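Local coordinates for Serine/threonine-protein kinase Tel1 (Chaetomium thermophilum, PDB 6SKY) that phosphorylates serine and threonine residues of target proteins using ATP and probably activates checkpoint signalling in response to DNA damage, at residues F1798-H1803 with T1845-L1849; A1774-L1780 with L1804-Y1808; L1677-L1681 with F1793-A1797; R1653-L1657 with P2730-E2734; L1757-S1763 with N1838-L1842. One frame throughout, in Å; residues are numbered along the deposited sequence.

Interaction 1 (F1798-H1803 with T1845-L1849)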
# COMPACT_ATOMS: atom_id res chain seq x y z
N PHE A 1798 -57.03 11.67 7.68
CA PHE A 1798 -57.15 11.31 6.27
C PHE A 1798 -56.98 9.82 5.98
O PHE A 1798 -57.82 9.26 5.26
CB PHE A 1798 -56.16 12.16 5.48
CG PHE A 1798 -56.41 12.17 4.02
CD1 PHE A 1798 -57.45 12.89 3.50
CD2 PHE A 1798 -55.59 11.48 3.16
CE1 PHE A 1798 -57.68 12.90 2.16
CE2 PHE A 1798 -55.81 11.49 1.82
CZ PHE A 1798 -56.86 12.20 1.32
N PRO A 1799 -55.94 9.14 6.48
CA PRO A 1799 -55.81 7.71 6.14
C PRO A 1799 -56.97 6.87 6.62
O PRO A 1799 -57.40 5.96 5.91
CB PRO A 1799 -54.50 7.33 6.83
CG PRO A 1799 -53.77 8.56 6.95
CD PRO A 1799 -54.78 9.59 7.26
N PHE A 1800 -57.48 7.14 7.82
CA PHE A 1800 -58.58 6.36 8.34
C PHE A 1800 -59.83 6.53 7.50
O PHE A 1800 -60.56 5.56 7.25
CB PHE A 1800 -58.85 6.75 9.79
CG PHE A 1800 -57.67 6.62 10.68
CD1 PHE A 1800 -57.03 5.42 10.84
CD2 PHE A 1800 -57.19 7.71 11.36
CE1 PHE A 1800 -55.95 5.30 11.66
CE2 PHE A 1800 -56.11 7.59 12.18
CZ PHE A 1800 -55.49 6.38 12.32
N VAL A 1801 -60.09 7.75 7.04
CA VAL A 1801 -61.26 7.99 6.20
C VAL A 1801 -61.12 7.27 4.88
O VAL A 1801 -62.05 6.60 4.41
CB VAL A 1801 -61.47 9.50 6.01
CG1 VAL A 1801 -62.61 9.75 5.07
CG2 VAL A 1801 -61.72 10.17 7.33
N VAL A 1802 -59.96 7.40 4.23
CA VAL A 1802 -59.74 6.74 2.95
C VAL A 1802 -59.93 5.24 3.09
O VAL A 1802 -60.61 4.60 2.28
CB VAL A 1802 -58.35 7.08 2.39
CG1 VAL A 1802 -58.05 6.21 1.22
CG2 VAL A 1802 -58.30 8.52 1.99
N HIS A 1803 -59.35 4.65 4.14
CA HIS A 1803 -59.47 3.21 4.32
C HIS A 1803 -60.91 2.80 4.58
O HIS A 1803 -61.37 1.80 4.05
CB HIS A 1803 -58.58 2.74 5.45
CG HIS A 1803 -58.78 1.31 5.82
ND1 HIS A 1803 -59.05 0.90 7.11
CD2 HIS A 1803 -58.78 0.19 5.07
CE1 HIS A 1803 -59.20 -0.41 7.13
NE2 HIS A 1803 -59.04 -0.86 5.91
N THR A 1845 -50.67 7.95 3.25
CA THR A 1845 -51.90 7.18 3.09
C THR A 1845 -51.64 5.88 2.34
O THR A 1845 -52.18 4.83 2.71
CB THR A 1845 -52.95 8.00 2.36
OG1 THR A 1845 -53.15 9.23 3.05
CG2 THR A 1845 -54.25 7.25 2.31
N ILE A 1846 -50.83 5.93 1.28
CA ILE A 1846 -50.48 4.70 0.57
C ILE A 1846 -49.79 3.72 1.50
O ILE A 1846 -50.10 2.52 1.53
CB ILE A 1846 -49.60 5.03 -0.65
CG1 ILE A 1846 -50.37 5.84 -1.67
CG2 ILE A 1846 -49.09 3.77 -1.28
CD1 ILE A 1846 -49.54 6.26 -2.84
N LEU A 1847 -48.83 4.21 2.29
CA LEU A 1847 -48.15 3.35 3.24
C LEU A 1847 -49.12 2.74 4.23
O LEU A 1847 -49.05 1.54 4.53
CB LEU A 1847 -47.08 4.14 3.99
CG LEU A 1847 -45.80 4.49 3.25
CD1 LEU A 1847 -44.90 5.21 4.20
CD2 LEU A 1847 -45.16 3.23 2.76
N TYR A 1848 -50.04 3.54 4.77
CA TYR A 1848 -50.99 3.01 5.74
C TYR A 1848 -51.88 1.95 5.12
O TYR A 1848 -52.21 0.95 5.77
CB TYR A 1848 -51.84 4.14 6.32
CG TYR A 1848 -52.92 3.65 7.24
CD1 TYR A 1848 -52.63 3.26 8.52
CD2 TYR A 1848 -54.23 3.59 6.82
CE1 TYR A 1848 -53.60 2.82 9.36
CE2 TYR A 1848 -55.21 3.14 7.65
CZ TYR A 1848 -54.88 2.76 8.92
OH TYR A 1848 -55.85 2.31 9.77
N LEU A 1849 -52.30 2.15 3.88
CA LEU A 1849 -53.15 1.15 3.24
C LEU A 1849 -52.39 -0.14 2.98
O LEU A 1849 -53.00 -1.21 2.92
CB LEU A 1849 -53.71 1.69 1.94
CG LEU A 1849 -54.86 2.68 2.02
CD1 LEU A 1849 -55.13 3.21 0.65
CD2 LEU A 1849 -56.09 2.02 2.58

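Interaction 2 (A1774-L1780 with L1804-Y1808)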
# COMPACT_ATOMS: atom_id res chain seq x y z
N ALA A 1774 -70.51 7.83 1.82
CA ALA A 1774 -70.78 6.59 2.56
C ALA A 1774 -71.62 6.91 3.78
O ALA A 1774 -71.12 6.94 4.91
CB ALA A 1774 -69.48 5.90 2.96
N PRO A 1775 -72.93 7.13 3.60
CA PRO A 1775 -73.77 7.49 4.75
C PRO A 1775 -74.08 6.33 5.67
O PRO A 1775 -74.43 6.56 6.83
CB PRO A 1775 -75.05 8.02 4.09
CG PRO A 1775 -74.71 8.21 2.64
CD PRO A 1775 -73.68 7.19 2.34
N LYS A 1776 -73.96 5.09 5.20
CA LYS A 1776 -74.34 3.94 6.01
C LYS A 1776 -73.35 3.67 7.14
O LYS A 1776 -73.69 2.93 8.07
CB LYS A 1776 -74.48 2.70 5.14
CG LYS A 1776 -75.53 2.83 4.06
CD LYS A 1776 -76.92 2.76 4.64
CE LYS A 1776 -77.96 2.57 3.55
NZ LYS A 1776 -79.30 2.27 4.13
N ILE A 1777 -72.15 4.21 7.07
CA ILE A 1777 -71.17 4.07 8.14
C ILE A 1777 -71.38 5.22 9.11
O ILE A 1777 -71.21 6.39 8.75
CB ILE A 1777 -69.74 4.08 7.60
CG1 ILE A 1777 -69.57 3.04 6.50
CG2 ILE A 1777 -68.75 3.79 8.70
CD1 ILE A 1777 -68.19 3.00 5.97
N VAL A 1778 -71.75 4.90 10.35
CA VAL A 1778 -72.06 5.96 11.30
C VAL A 1778 -70.81 6.72 11.70
O VAL A 1778 -70.92 7.87 12.16
CB VAL A 1778 -72.77 5.38 12.53
CG1 VAL A 1778 -71.80 4.67 13.42
CG2 VAL A 1778 -73.48 6.47 13.30
N THR A 1779 -69.63 6.14 11.53
CA THR A 1779 -68.41 6.84 11.93
C THR A 1779 -67.98 7.87 10.90
O THR A 1779 -67.29 8.84 11.25
CB THR A 1779 -67.29 5.84 12.17
OG1 THR A 1779 -67.83 4.66 12.76
CG2 THR A 1779 -66.27 6.42 13.12
N LEU A 1780 -68.36 7.70 9.64
CA LEU A 1780 -68.06 8.68 8.62
C LEU A 1780 -69.16 9.71 8.46
O LEU A 1780 -68.94 10.74 7.82
CB LEU A 1780 -67.84 8.01 7.26
CG LEU A 1780 -66.62 7.15 7.01
CD1 LEU A 1780 -66.80 6.46 5.69
CD2 LEU A 1780 -65.37 7.99 6.99
N LEU A 1804 -61.63 3.56 5.41
CA LEU A 1804 -63.01 3.19 5.72
C LEU A 1804 -63.88 3.22 4.47
O LEU A 1804 -64.69 2.32 4.25
CB LEU A 1804 -63.58 4.11 6.79
CG LEU A 1804 -63.21 3.78 8.22
CD1 LEU A 1804 -63.63 4.90 9.12
CD2 LEU A 1804 -63.89 2.52 8.65
N VAL A 1805 -63.70 4.23 3.62
CA VAL A 1805 -64.50 4.31 2.40
C VAL A 1805 -64.14 3.17 1.45
O VAL A 1805 -65.03 2.50 0.90
CB VAL A 1805 -64.31 5.68 1.73
CG1 VAL A 1805 -64.93 5.67 0.37
CG2 VAL A 1805 -64.92 6.74 2.59
N LEU A 1806 -62.85 2.94 1.23
CA LEU A 1806 -62.44 1.90 0.29
C LEU A 1806 -62.89 0.53 0.78
O LEU A 1806 -63.27 -0.32 -0.02
CB LEU A 1806 -60.94 1.92 0.09
CG LEU A 1806 -60.31 3.09 -0.65
CD1 LEU A 1806 -58.83 2.93 -0.66
CD2 LEU A 1806 -60.82 3.16 -2.04
N ALA A 1807 -62.84 0.29 2.09
CA ALA A 1807 -63.26 -0.99 2.62
C ALA A 1807 -64.76 -1.15 2.57
O ALA A 1807 -65.26 -2.26 2.41
CB ALA A 1807 -62.76 -1.15 4.06
N TYR A 1808 -65.50 -0.05 2.73
CA TYR A 1808 -66.96 -0.12 2.64
C TYR A 1808 -67.40 -0.50 1.24
O TYR A 1808 -68.13 -1.47 1.05
CB TYR A 1808 -67.57 1.21 3.05
CG TYR A 1808 -69.05 1.29 2.82
CD1 TYR A 1808 -69.93 0.55 3.58
CD2 TYR A 1808 -69.57 2.13 1.85
CE1 TYR A 1808 -71.28 0.63 3.38
CE2 TYR A 1808 -70.92 2.22 1.64
CZ TYR A 1808 -71.77 1.47 2.41
OH TYR A 1808 -73.12 1.55 2.21

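Interaction 3 (L1677-L1681 with F1793-A1797)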
# COMPACT_ATOMS: atom_id res chain seq x y z
N LEU A 1677 -59.09 9.72 17.70
CA LEU A 1677 -58.94 11.09 17.23
C LEU A 1677 -60.08 11.97 17.71
O LEU A 1677 -59.87 13.14 18.04
CB LEU A 1677 -58.84 11.12 15.72
CG LEU A 1677 -57.47 10.91 15.12
CD1 LEU A 1677 -57.55 11.13 13.64
CD2 LEU A 1677 -56.50 11.88 15.73
N ILE A 1678 -61.29 11.43 17.74
CA ILE A 1678 -62.44 12.22 18.17
C ILE A 1678 -62.46 12.37 19.68
O ILE A 1678 -62.80 13.44 20.20
CB ILE A 1678 -63.74 11.58 17.65
CG1 ILE A 1678 -63.83 11.72 16.13
CG2 ILE A 1678 -64.93 12.23 18.28
CD1 ILE A 1678 -64.96 10.97 15.52
N LYS A 1679 -62.07 11.33 20.41
CA LYS A 1679 -62.03 11.42 21.86
C LYS A 1679 -61.01 12.44 22.32
O LYS A 1679 -61.25 13.16 23.29
CB LYS A 1679 -61.71 10.05 22.45
CG LYS A 1679 -61.57 10.06 23.94
CD LYS A 1679 -60.97 8.77 24.43
CE LYS A 1679 -59.54 8.64 23.97
NZ LYS A 1679 -58.94 7.35 24.40
N SER A 1680 -59.86 12.52 21.65
CA SER A 1680 -58.86 13.50 22.06
C SER A 1680 -59.35 14.93 21.90
O SER A 1680 -58.73 15.84 22.46
CB SER A 1680 -57.58 13.30 21.28
OG SER A 1680 -57.67 13.93 20.01
N LEU A 1681 -60.43 15.15 21.16
CA LEU A 1681 -60.97 16.49 20.98
C LEU A 1681 -61.83 16.94 22.14
O LEU A 1681 -62.07 18.14 22.29
CB LEU A 1681 -61.79 16.55 19.70
CG LEU A 1681 -61.19 17.33 18.54
CD1 LEU A 1681 -59.77 16.90 18.32
CD2 LEU A 1681 -62.02 17.08 17.31
N PHE A 1793 -57.42 18.64 11.83
CA PHE A 1793 -58.01 17.33 12.07
C PHE A 1793 -58.03 16.49 10.81
O PHE A 1793 -57.89 15.26 10.89
CB PHE A 1793 -59.42 17.49 12.62
CG PHE A 1793 -60.08 16.20 12.99
CD1 PHE A 1793 -59.83 15.62 14.21
CD2 PHE A 1793 -60.98 15.60 12.15
CE1 PHE A 1793 -60.44 14.45 14.56
CE2 PHE A 1793 -61.59 14.43 12.50
CZ PHE A 1793 -61.32 13.86 13.70
N ALA A 1794 -58.20 17.12 9.65
CA ALA A 1794 -58.30 16.38 8.41
C ALA A 1794 -56.99 15.69 8.06
O ALA A 1794 -57.00 14.55 7.58
CB ALA A 1794 -58.73 17.30 7.28
N GLU A 1795 -55.87 16.35 8.30
CA GLU A 1795 -54.59 15.71 8.03
C GLU A 1795 -54.34 14.54 8.97
O GLU A 1795 -53.70 13.56 8.57
CB GLU A 1795 -53.46 16.72 8.14
CG GLU A 1795 -53.40 17.70 6.99
CD GLU A 1795 -54.29 18.90 7.20
OE1 GLU A 1795 -54.45 19.34 8.36
OE2 GLU A 1795 -54.84 19.42 6.20
N ARG A 1796 -54.81 14.61 10.21
CA ARG A 1796 -54.61 13.50 11.12
C ARG A 1796 -55.56 12.35 10.83
O ARG A 1796 -55.25 11.21 11.16
CB ARG A 1796 -54.79 13.96 12.57
CG ARG A 1796 -53.97 15.17 12.93
CD ARG A 1796 -53.52 15.15 14.38
NE ARG A 1796 -54.62 15.02 15.33
CZ ARG A 1796 -55.38 16.03 15.74
NH1 ARG A 1796 -55.18 17.26 15.27
NH2 ARG A 1796 -56.36 15.82 16.61
N ALA A 1797 -56.71 12.63 10.23
CA ALA A 1797 -57.74 11.62 10.02
C ALA A 1797 -57.83 11.12 8.59
O ALA A 1797 -58.63 10.23 8.32
CB ALA A 1797 -59.10 12.16 10.45

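Interaction 4 (R1653-L1657 with P2730-E2734)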
# COMPACT_ATOMS: atom_id res chain seq x y z
N ARG A 1653 -37.23 9.49 12.13
CA ARG A 1653 -38.38 8.88 11.50
C ARG A 1653 -38.89 9.76 10.37
O ARG A 1653 -38.87 10.99 10.47
CB ARG A 1653 -39.49 8.64 12.51
CG ARG A 1653 -39.29 7.41 13.36
CD ARG A 1653 -40.52 7.14 14.19
NE ARG A 1653 -41.02 8.37 14.80
CZ ARG A 1653 -40.87 8.68 16.08
NH1 ARG A 1653 -40.24 7.85 16.89
NH2 ARG A 1653 -41.36 9.82 16.54
N GLU A 1654 -39.36 9.13 9.30
CA GLU A 1654 -39.77 9.84 8.11
C GLU A 1654 -41.20 9.56 7.67
O GLU A 1654 -41.70 10.26 6.79
CB GLU A 1654 -38.83 9.51 6.94
CG GLU A 1654 -38.84 8.06 6.57
CD GLU A 1654 -37.81 7.74 5.54
OE1 GLU A 1654 -36.69 8.28 5.62
OE2 GLU A 1654 -38.13 6.96 4.63
N SER A 1655 -41.86 8.58 8.25
CA SER A 1655 -43.27 8.34 7.99
C SER A 1655 -44.07 8.59 9.26
O SER A 1655 -43.52 8.78 10.34
CB SER A 1655 -43.51 6.92 7.47
OG SER A 1655 -42.97 5.96 8.35
N GLN A 1656 -45.39 8.59 9.11
CA GLN A 1656 -46.30 8.74 10.22
C GLN A 1656 -46.91 7.43 10.66
O GLN A 1656 -47.87 7.44 11.42
CB GLN A 1656 -47.42 9.72 9.85
CG GLN A 1656 -46.96 11.14 9.68
CD GLN A 1656 -46.77 11.85 10.99
OE1 GLN A 1656 -45.70 12.39 11.27
NE2 GLN A 1656 -47.81 11.87 11.80
N LEU A 1657 -46.37 6.30 10.21
CA LEU A 1657 -46.98 5.02 10.53
C LEU A 1657 -46.98 4.74 12.02
O LEU A 1657 -47.83 4.00 12.52
CB LEU A 1657 -46.28 3.90 9.78
CG LEU A 1657 -46.75 3.70 8.35
CD1 LEU A 1657 -46.21 2.41 7.81
CD2 LEU A 1657 -48.25 3.70 8.30
N PRO A 2730 -43.82 -3.92 8.29
CA PRO A 2730 -44.44 -3.09 7.25
C PRO A 2730 -44.03 -1.62 7.28
O PRO A 2730 -44.31 -0.91 6.31
CB PRO A 2730 -45.94 -3.24 7.55
CG PRO A 2730 -46.04 -4.36 8.53
CD PRO A 2730 -44.79 -4.32 9.31
N ASP A 2731 -43.39 -1.16 8.33
CA ASP A 2731 -42.88 0.20 8.43
C ASP A 2731 -41.55 0.30 7.69
O ASP A 2731 -40.65 -0.49 7.96
CB ASP A 2731 -42.71 0.57 9.89
CG ASP A 2731 -42.49 2.04 10.12
OD1 ASP A 2731 -42.58 2.82 9.16
OD2 ASP A 2731 -42.24 2.42 11.27
N PRO A 2732 -41.39 1.24 6.76
CA PRO A 2732 -40.16 1.27 5.95
C PRO A 2732 -38.88 1.50 6.73
O PRO A 2732 -37.82 1.00 6.32
CB PRO A 2732 -40.43 2.40 4.97
CG PRO A 2732 -41.87 2.40 4.82
CD PRO A 2732 -42.42 2.10 6.17
N ASP A 2733 -38.92 2.22 7.85
CA ASP A 2733 -37.71 2.40 8.64
C ASP A 2733 -37.28 1.08 9.27
O ASP A 2733 -36.12 0.65 9.12
CB ASP A 2733 -37.97 3.43 9.73
CG ASP A 2733 -38.85 4.56 9.25
OD1 ASP A 2733 -38.68 4.99 8.08
OD2 ASP A 2733 -39.71 5.02 10.02
N GLU A 2734 -38.20 0.43 9.96
CA GLU A 2734 -37.94 -0.88 10.53
C GLU A 2734 -37.59 -1.89 9.45
O GLU A 2734 -36.68 -2.70 9.63
CB GLU A 2734 -39.17 -1.34 11.31
CG GLU A 2734 -38.89 -2.39 12.34
CD GLU A 2734 -40.15 -2.89 12.99
OE1 GLU A 2734 -41.24 -2.63 12.44
OE2 GLU A 2734 -40.05 -3.53 14.06

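Interaction 5 (L1757-S1763 with N1838-L1842)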
# COMPACT_ATOMS: atom_id res chain seq x y z
N LEU A 1757 -53.94 20.01 -5.40
CA LEU A 1757 -53.00 19.60 -4.37
C LEU A 1757 -52.31 20.79 -3.71
O LEU A 1757 -51.66 20.60 -2.68
CB LEU A 1757 -51.96 18.66 -4.97
CG LEU A 1757 -51.27 17.70 -4.01
CD1 LEU A 1757 -52.19 16.55 -3.67
CD2 LEU A 1757 -50.00 17.19 -4.61
N GLU A 1758 -52.46 21.99 -4.25
CA GLU A 1758 -51.73 23.15 -3.76
C GLU A 1758 -52.55 24.06 -2.86
O GLU A 1758 -51.98 25.00 -2.30
CB GLU A 1758 -51.17 23.96 -4.93
CG GLU A 1758 -50.12 23.23 -5.72
CD GLU A 1758 -49.55 24.07 -6.83
OE1 GLU A 1758 -50.34 24.63 -7.62
OE2 GLU A 1758 -48.31 24.17 -6.92
N ASN A 1759 -53.85 23.82 -2.72
CA ASN A 1759 -54.33 24.76 -1.72
C ASN A 1759 -54.28 24.13 -0.33
O ASN A 1759 -54.52 22.93 -0.19
CB ASN A 1759 -55.76 25.21 -2.03
CG ASN A 1759 -56.69 24.05 -2.25
OD1 ASN A 1759 -56.29 23.00 -2.73
ND2 ASN A 1759 -57.96 24.24 -1.90
N PRO A 1760 -54.00 24.91 0.70
CA PRO A 1760 -53.74 24.34 2.03
C PRO A 1760 -54.93 23.63 2.66
O PRO A 1760 -54.85 23.21 3.82
CB PRO A 1760 -53.33 25.56 2.85
CG PRO A 1760 -52.86 26.54 1.85
CD PRO A 1760 -53.73 26.35 0.67
N ASN A 1761 -56.04 23.51 1.94
CA ASN A 1761 -57.21 22.80 2.44
C ASN A 1761 -57.61 21.66 1.52
O ASN A 1761 -58.79 21.30 1.45
CB ASN A 1761 -58.38 23.76 2.64
CG ASN A 1761 -58.16 24.71 3.79
OD1 ASN A 1761 -58.00 25.91 3.60
ND2 ASN A 1761 -58.17 24.17 5.00
N TRP A 1762 -56.65 21.08 0.81
CA TRP A 1762 -56.95 19.94 -0.05
C TRP A 1762 -57.44 18.76 0.77
O TRP A 1762 -58.44 18.12 0.42
CB TRP A 1762 -55.72 19.56 -0.86
CG TRP A 1762 -55.82 18.25 -1.55
CD1 TRP A 1762 -56.51 17.97 -2.68
CD2 TRP A 1762 -55.19 17.03 -1.16
NE1 TRP A 1762 -56.36 16.66 -3.02
CE2 TRP A 1762 -55.55 16.06 -2.10
CE3 TRP A 1762 -54.36 16.66 -0.10
CZ2 TRP A 1762 -55.11 14.75 -2.01
CZ3 TRP A 1762 -53.93 15.37 -0.02
CH2 TRP A 1762 -54.31 14.43 -0.97
N SER A 1763 -56.76 18.47 1.87
CA SER A 1763 -57.10 17.31 2.68
C SER A 1763 -58.50 17.42 3.25
O SER A 1763 -59.25 16.44 3.26
CB SER A 1763 -56.08 17.15 3.80
OG SER A 1763 -55.76 18.41 4.36
N ASN A 1838 -48.91 18.21 1.10
CA ASN A 1838 -50.00 17.30 0.79
C ASN A 1838 -49.51 16.04 0.12
O ASN A 1838 -50.14 14.98 0.26
CB ASN A 1838 -51.02 17.98 -0.13
CG ASN A 1838 -51.77 19.10 0.55
OD1 ASN A 1838 -51.91 19.13 1.76
ND2 ASN A 1838 -52.27 20.03 -0.25
N LEU A 1839 -48.41 16.13 -0.61
CA LEU A 1839 -47.81 14.94 -1.21
C LEU A 1839 -47.29 14.00 -0.14
O LEU A 1839 -47.41 12.78 -0.27
CB LEU A 1839 -46.69 15.37 -2.16
CG LEU A 1839 -46.18 14.37 -3.18
CD1 LEU A 1839 -47.31 13.86 -4.01
CD2 LEU A 1839 -45.15 15.04 -4.03
N LYS A 1840 -46.71 14.54 0.94
CA LYS A 1840 -46.35 13.71 2.07
C LYS A 1840 -47.54 12.95 2.62
O LYS A 1840 -47.43 11.77 2.98
CB LYS A 1840 -45.73 14.55 3.17
CG LYS A 1840 -44.28 14.86 2.99
CD LYS A 1840 -43.70 15.36 4.29
CE LYS A 1840 -42.34 15.96 4.10
NZ LYS A 1840 -41.29 14.93 3.92
N LEU A 1841 -48.70 13.60 2.69
CA LEU A 1841 -49.89 12.95 3.22
C LEU A 1841 -50.41 11.88 2.28
O LEU A 1841 -50.91 10.85 2.74
CB LEU A 1841 -50.96 14.00 3.49
CG LEU A 1841 -52.27 13.57 4.12
CD1 LEU A 1841 -52.05 13.11 5.53
CD2 LEU A 1841 -53.23 14.71 4.09
N LEU A 1842 -50.29 12.09 0.98
CA LEU A 1842 -50.65 11.04 0.02
C LEU A 1842 -49.76 9.82 0.18
O LEU A 1842 -50.24 8.67 0.18
CB LEU A 1842 -50.55 11.58 -1.40
CG LEU A 1842 -51.84 12.10 -1.99
CD1 LEU A 1842 -51.58 12.50 -3.41
CD2 LEU A 1842 -52.89 11.03 -1.92

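Interaction 1 (F1798-H1803 with T1845-L1849)
Y1848 reaches from helix 1836-1849 onto P1799, F1800 and H1803 of helix 1793-1808. Its CG lies anti to the backbone N (chi1 175°), which sends the ring across. At the root, Y1848 CB and P1799 CB are 4.2 Å apart. Further out, Y1848 CD2 comes within 3.7 Å of P1799 CB, and Y1848 CE2 lies 4.0 Å from H1803 CB, which sits near the ring plane. Y1848 CZ faces F1800 CE1 at 3.9 Å. The two rings form an offset edge-to-face pair, with the edge of F1800 turned to the face of Y1848 and the planes at 82°. At the tip, Y1848 OH lies at the edge of the F1800 ring, 3.5 Å from both CD1 and CE1, and hydrogen-bonds S1670 OG; H1803 ND1 bonds to the same hydroxyl oxygen. The two segments, on helices of the alpha solenoid, cross at -55° with axes 9.5 Å apart at closest approach; the backbones come nearest at P1799 and T1845, and the helix is kinked at P1799-F1800. On the other flank T1845 OG1, hydrogen-bonded to L1841 O, meets the edge of the F1798 ring in its plane, 3.3 Å from CD2. T1845 CG2 rests against V1802 CG1, which is also 4.2 Å from L1849 CD1.

Interaction 2 (A1774-L1780 with L1804-Y1808)
The ring of Y1808 lies along the turn A1774-I1777, whose side chains all come to it obliquely from the same side. I1777 slides past the ring in the opposite direction, with I1777 CD1 3.5 Å from Y1808 CB and I1777 CG1 3.9 Å from Y1808 CD1. The methyl CB of A1774 is 3.9 Å from Y1808 CD2. The phenol end reaches the methylenes of K1776, where Y1808 OH is 3.3 Å from K1776 CG. The lysine chain bends at chi2 (-73°) and leads its ammonium away, while the hydroxyl bonds to K1812 NZ. A serine at Y1808 would probably leave A1774 CB and I1777 CD1 without their aromatic cover and K1812 NZ without its phenol partner. One helical turn before Y1808, L1804 and V1805 meet L1780. L1780 CD1 approaches V1805 CG2 at 3.6 Å, the two side chains at about a right angle, and is 4.1 Å from L1804 CB. L1780 and L1804 run past each other in opposite senses, and L1804 continues onto L1674 of helix 1670-1684. This is apolar packing of an interhelical type I beta turn, with the short helix 1778-1781 after it, against the C-terminal turn of helix 1793-1808 in an alpha solenoid.

Interaction 3 (L1677-L1681 with F1793-A1797)
L1677 O accepts the hydroxyl of S1680 at 3.1 Å from OG and also lies at the edge of the F1793 ring, in its plane, 3.8 Å from CE1. The donor stands 41° out of the carbonyl plane. Segments 1677-1681 and 1793-1797, on helices 1670-1684 and 1793-1808 of the alpha solenoid, run roughly antiparallel at 148°. The axes of the two short segments come no closer than 11.7 Å, and long side chains bridge most of the gap. F1793 spans it, its CG anti to the backbone N (chi1 -176°), and touches three residues of the facing helix: CE1 meets L1677 CB, CZ meets I1678 CG1, and CD1 is 4.1 Å from L1681 CD2. I1786 and L1787 of helix 1783-1789 pack on the same phenylalanine. On the more exposed side, R1796 bends at chi2 and chi3, and its guanidinium lies against leucines: L1681 CD1 sits at its edge in plane, 4.0 Å from NH2, and L1677 CD2 is 3.7 Å from NE. The other methyl of that leucine reaches the backbone, L1677 CD1 lying 3.4 Å from R1796 O, and ends 3.7 Å from A1797 CB.

Interaction 4 (R1653-L1657 with P2730-E2734)
Two helix starts meet where S1655 and L1657 face D2731 and P2732: Q1656 holds the N-cap position before helix 1657-1663, and D2731 that before helix 2732-2755, a helix of the PI3/PI4-kinase-type catalytic region. D2731 makes no capping bond with its side chain. Instead its CG, anti to the backbone N (chi1 -167°), brings OD1 across to S1655 OG, which donates a weak hydrogen bond of 3.3 Å. The same oxygen is 3.9 Å from L1657 CD1, and that methyl also packs on P2732 CD at 4.1 Å. In the first turn of the helix, D2733 turns its carboxylate back to the loop, with OD1 3.4 Å from E1654 CG and OD2 3.8 Å from S1655 OG. Two acids therefore come close, E1654 OE2 lying 4.0 Å from D2733 OD1 with the carboxylate planes 84° apart. R1653 makes no salt bridge to D2733, its NE being 6.0 Å from OD2, and probably offsets the charge only weakly. Relief probably comes from outside: V1886 N hydrogen-bonds E1654 OE2, and both acidic side chains touch K1885. Around the contact, helix 1884-1898 packs on P2732 through V1886 and L1889, helix 1836-1849 adds L1847 against both S1655 and P2732, and helix 1657-1663 lays R1661 against P2730 and D2731, so three helices of the helical region gather round the start of the kinase helix.

Interaction 5 (L1757-S1763 with N1838-L1842)
The indole of W1762 meets N1838 and L1842 obliquely, W1762 CE3 lying 3.6 Å from N1838 CB and W1762 CH2 3.5 Å from L1842 CG. Its CG, anti to the backbone N (chi1 168°), carries the rings towards helix 1836-1849. One face holds a methyl of its own segment, L1757 CD1, 3.7 Å above the plane and over its centre. The tryptophan also meets the ring of W1827 edge-to-face and packs on that of F1798. The second flat group, the amide of N1838, is turned 41° from the indole and slides past it in the opposite direction. Its ND2 donates to L1757 O at 2.6 Å, with an N-H...O angle of 152°. The oxygen lies close to the amide plane, whereas the donor stands above the carbonyl plane. A leucine in place of N1838 would probably leave the carbonyl of L1757 without this donor in a buried setting. Beside the bond, L1757 CD1 is 4.1 Å from L1842 CD1, and S1763 CB packs on L1841 CD2 at 3.8 Å. Apolar packing surrounds a single amide bond, which ties a loop carbonyl to helix 1836-1849 of the alpha solenoid and probably sets how the loop lies on it.

How the interactions relate
Helix 1793-1808 carries interactions 3, 1 and 2 in that order from its N-terminal end, facing in turn helix 1670-1684, helix 1836-1849 and the turn 1774-1780. Helix 1836-1849 serves interactions 5 and 1, whose centres are 14 Å apart and which meet where F1798 touches W1762 and L1841. Interactions 1 and 2 cross along the chain, as do 1 and 5, 2 and 3, and 3 and 5, so their segments alternate along the chain. Interaction 4 closes a loop of over a thousand residues enclosing interactions 1, 2, 3 and 5, and L1847 and Y1848 link it to interaction 1, thereby joining this helical region to the kinase domain.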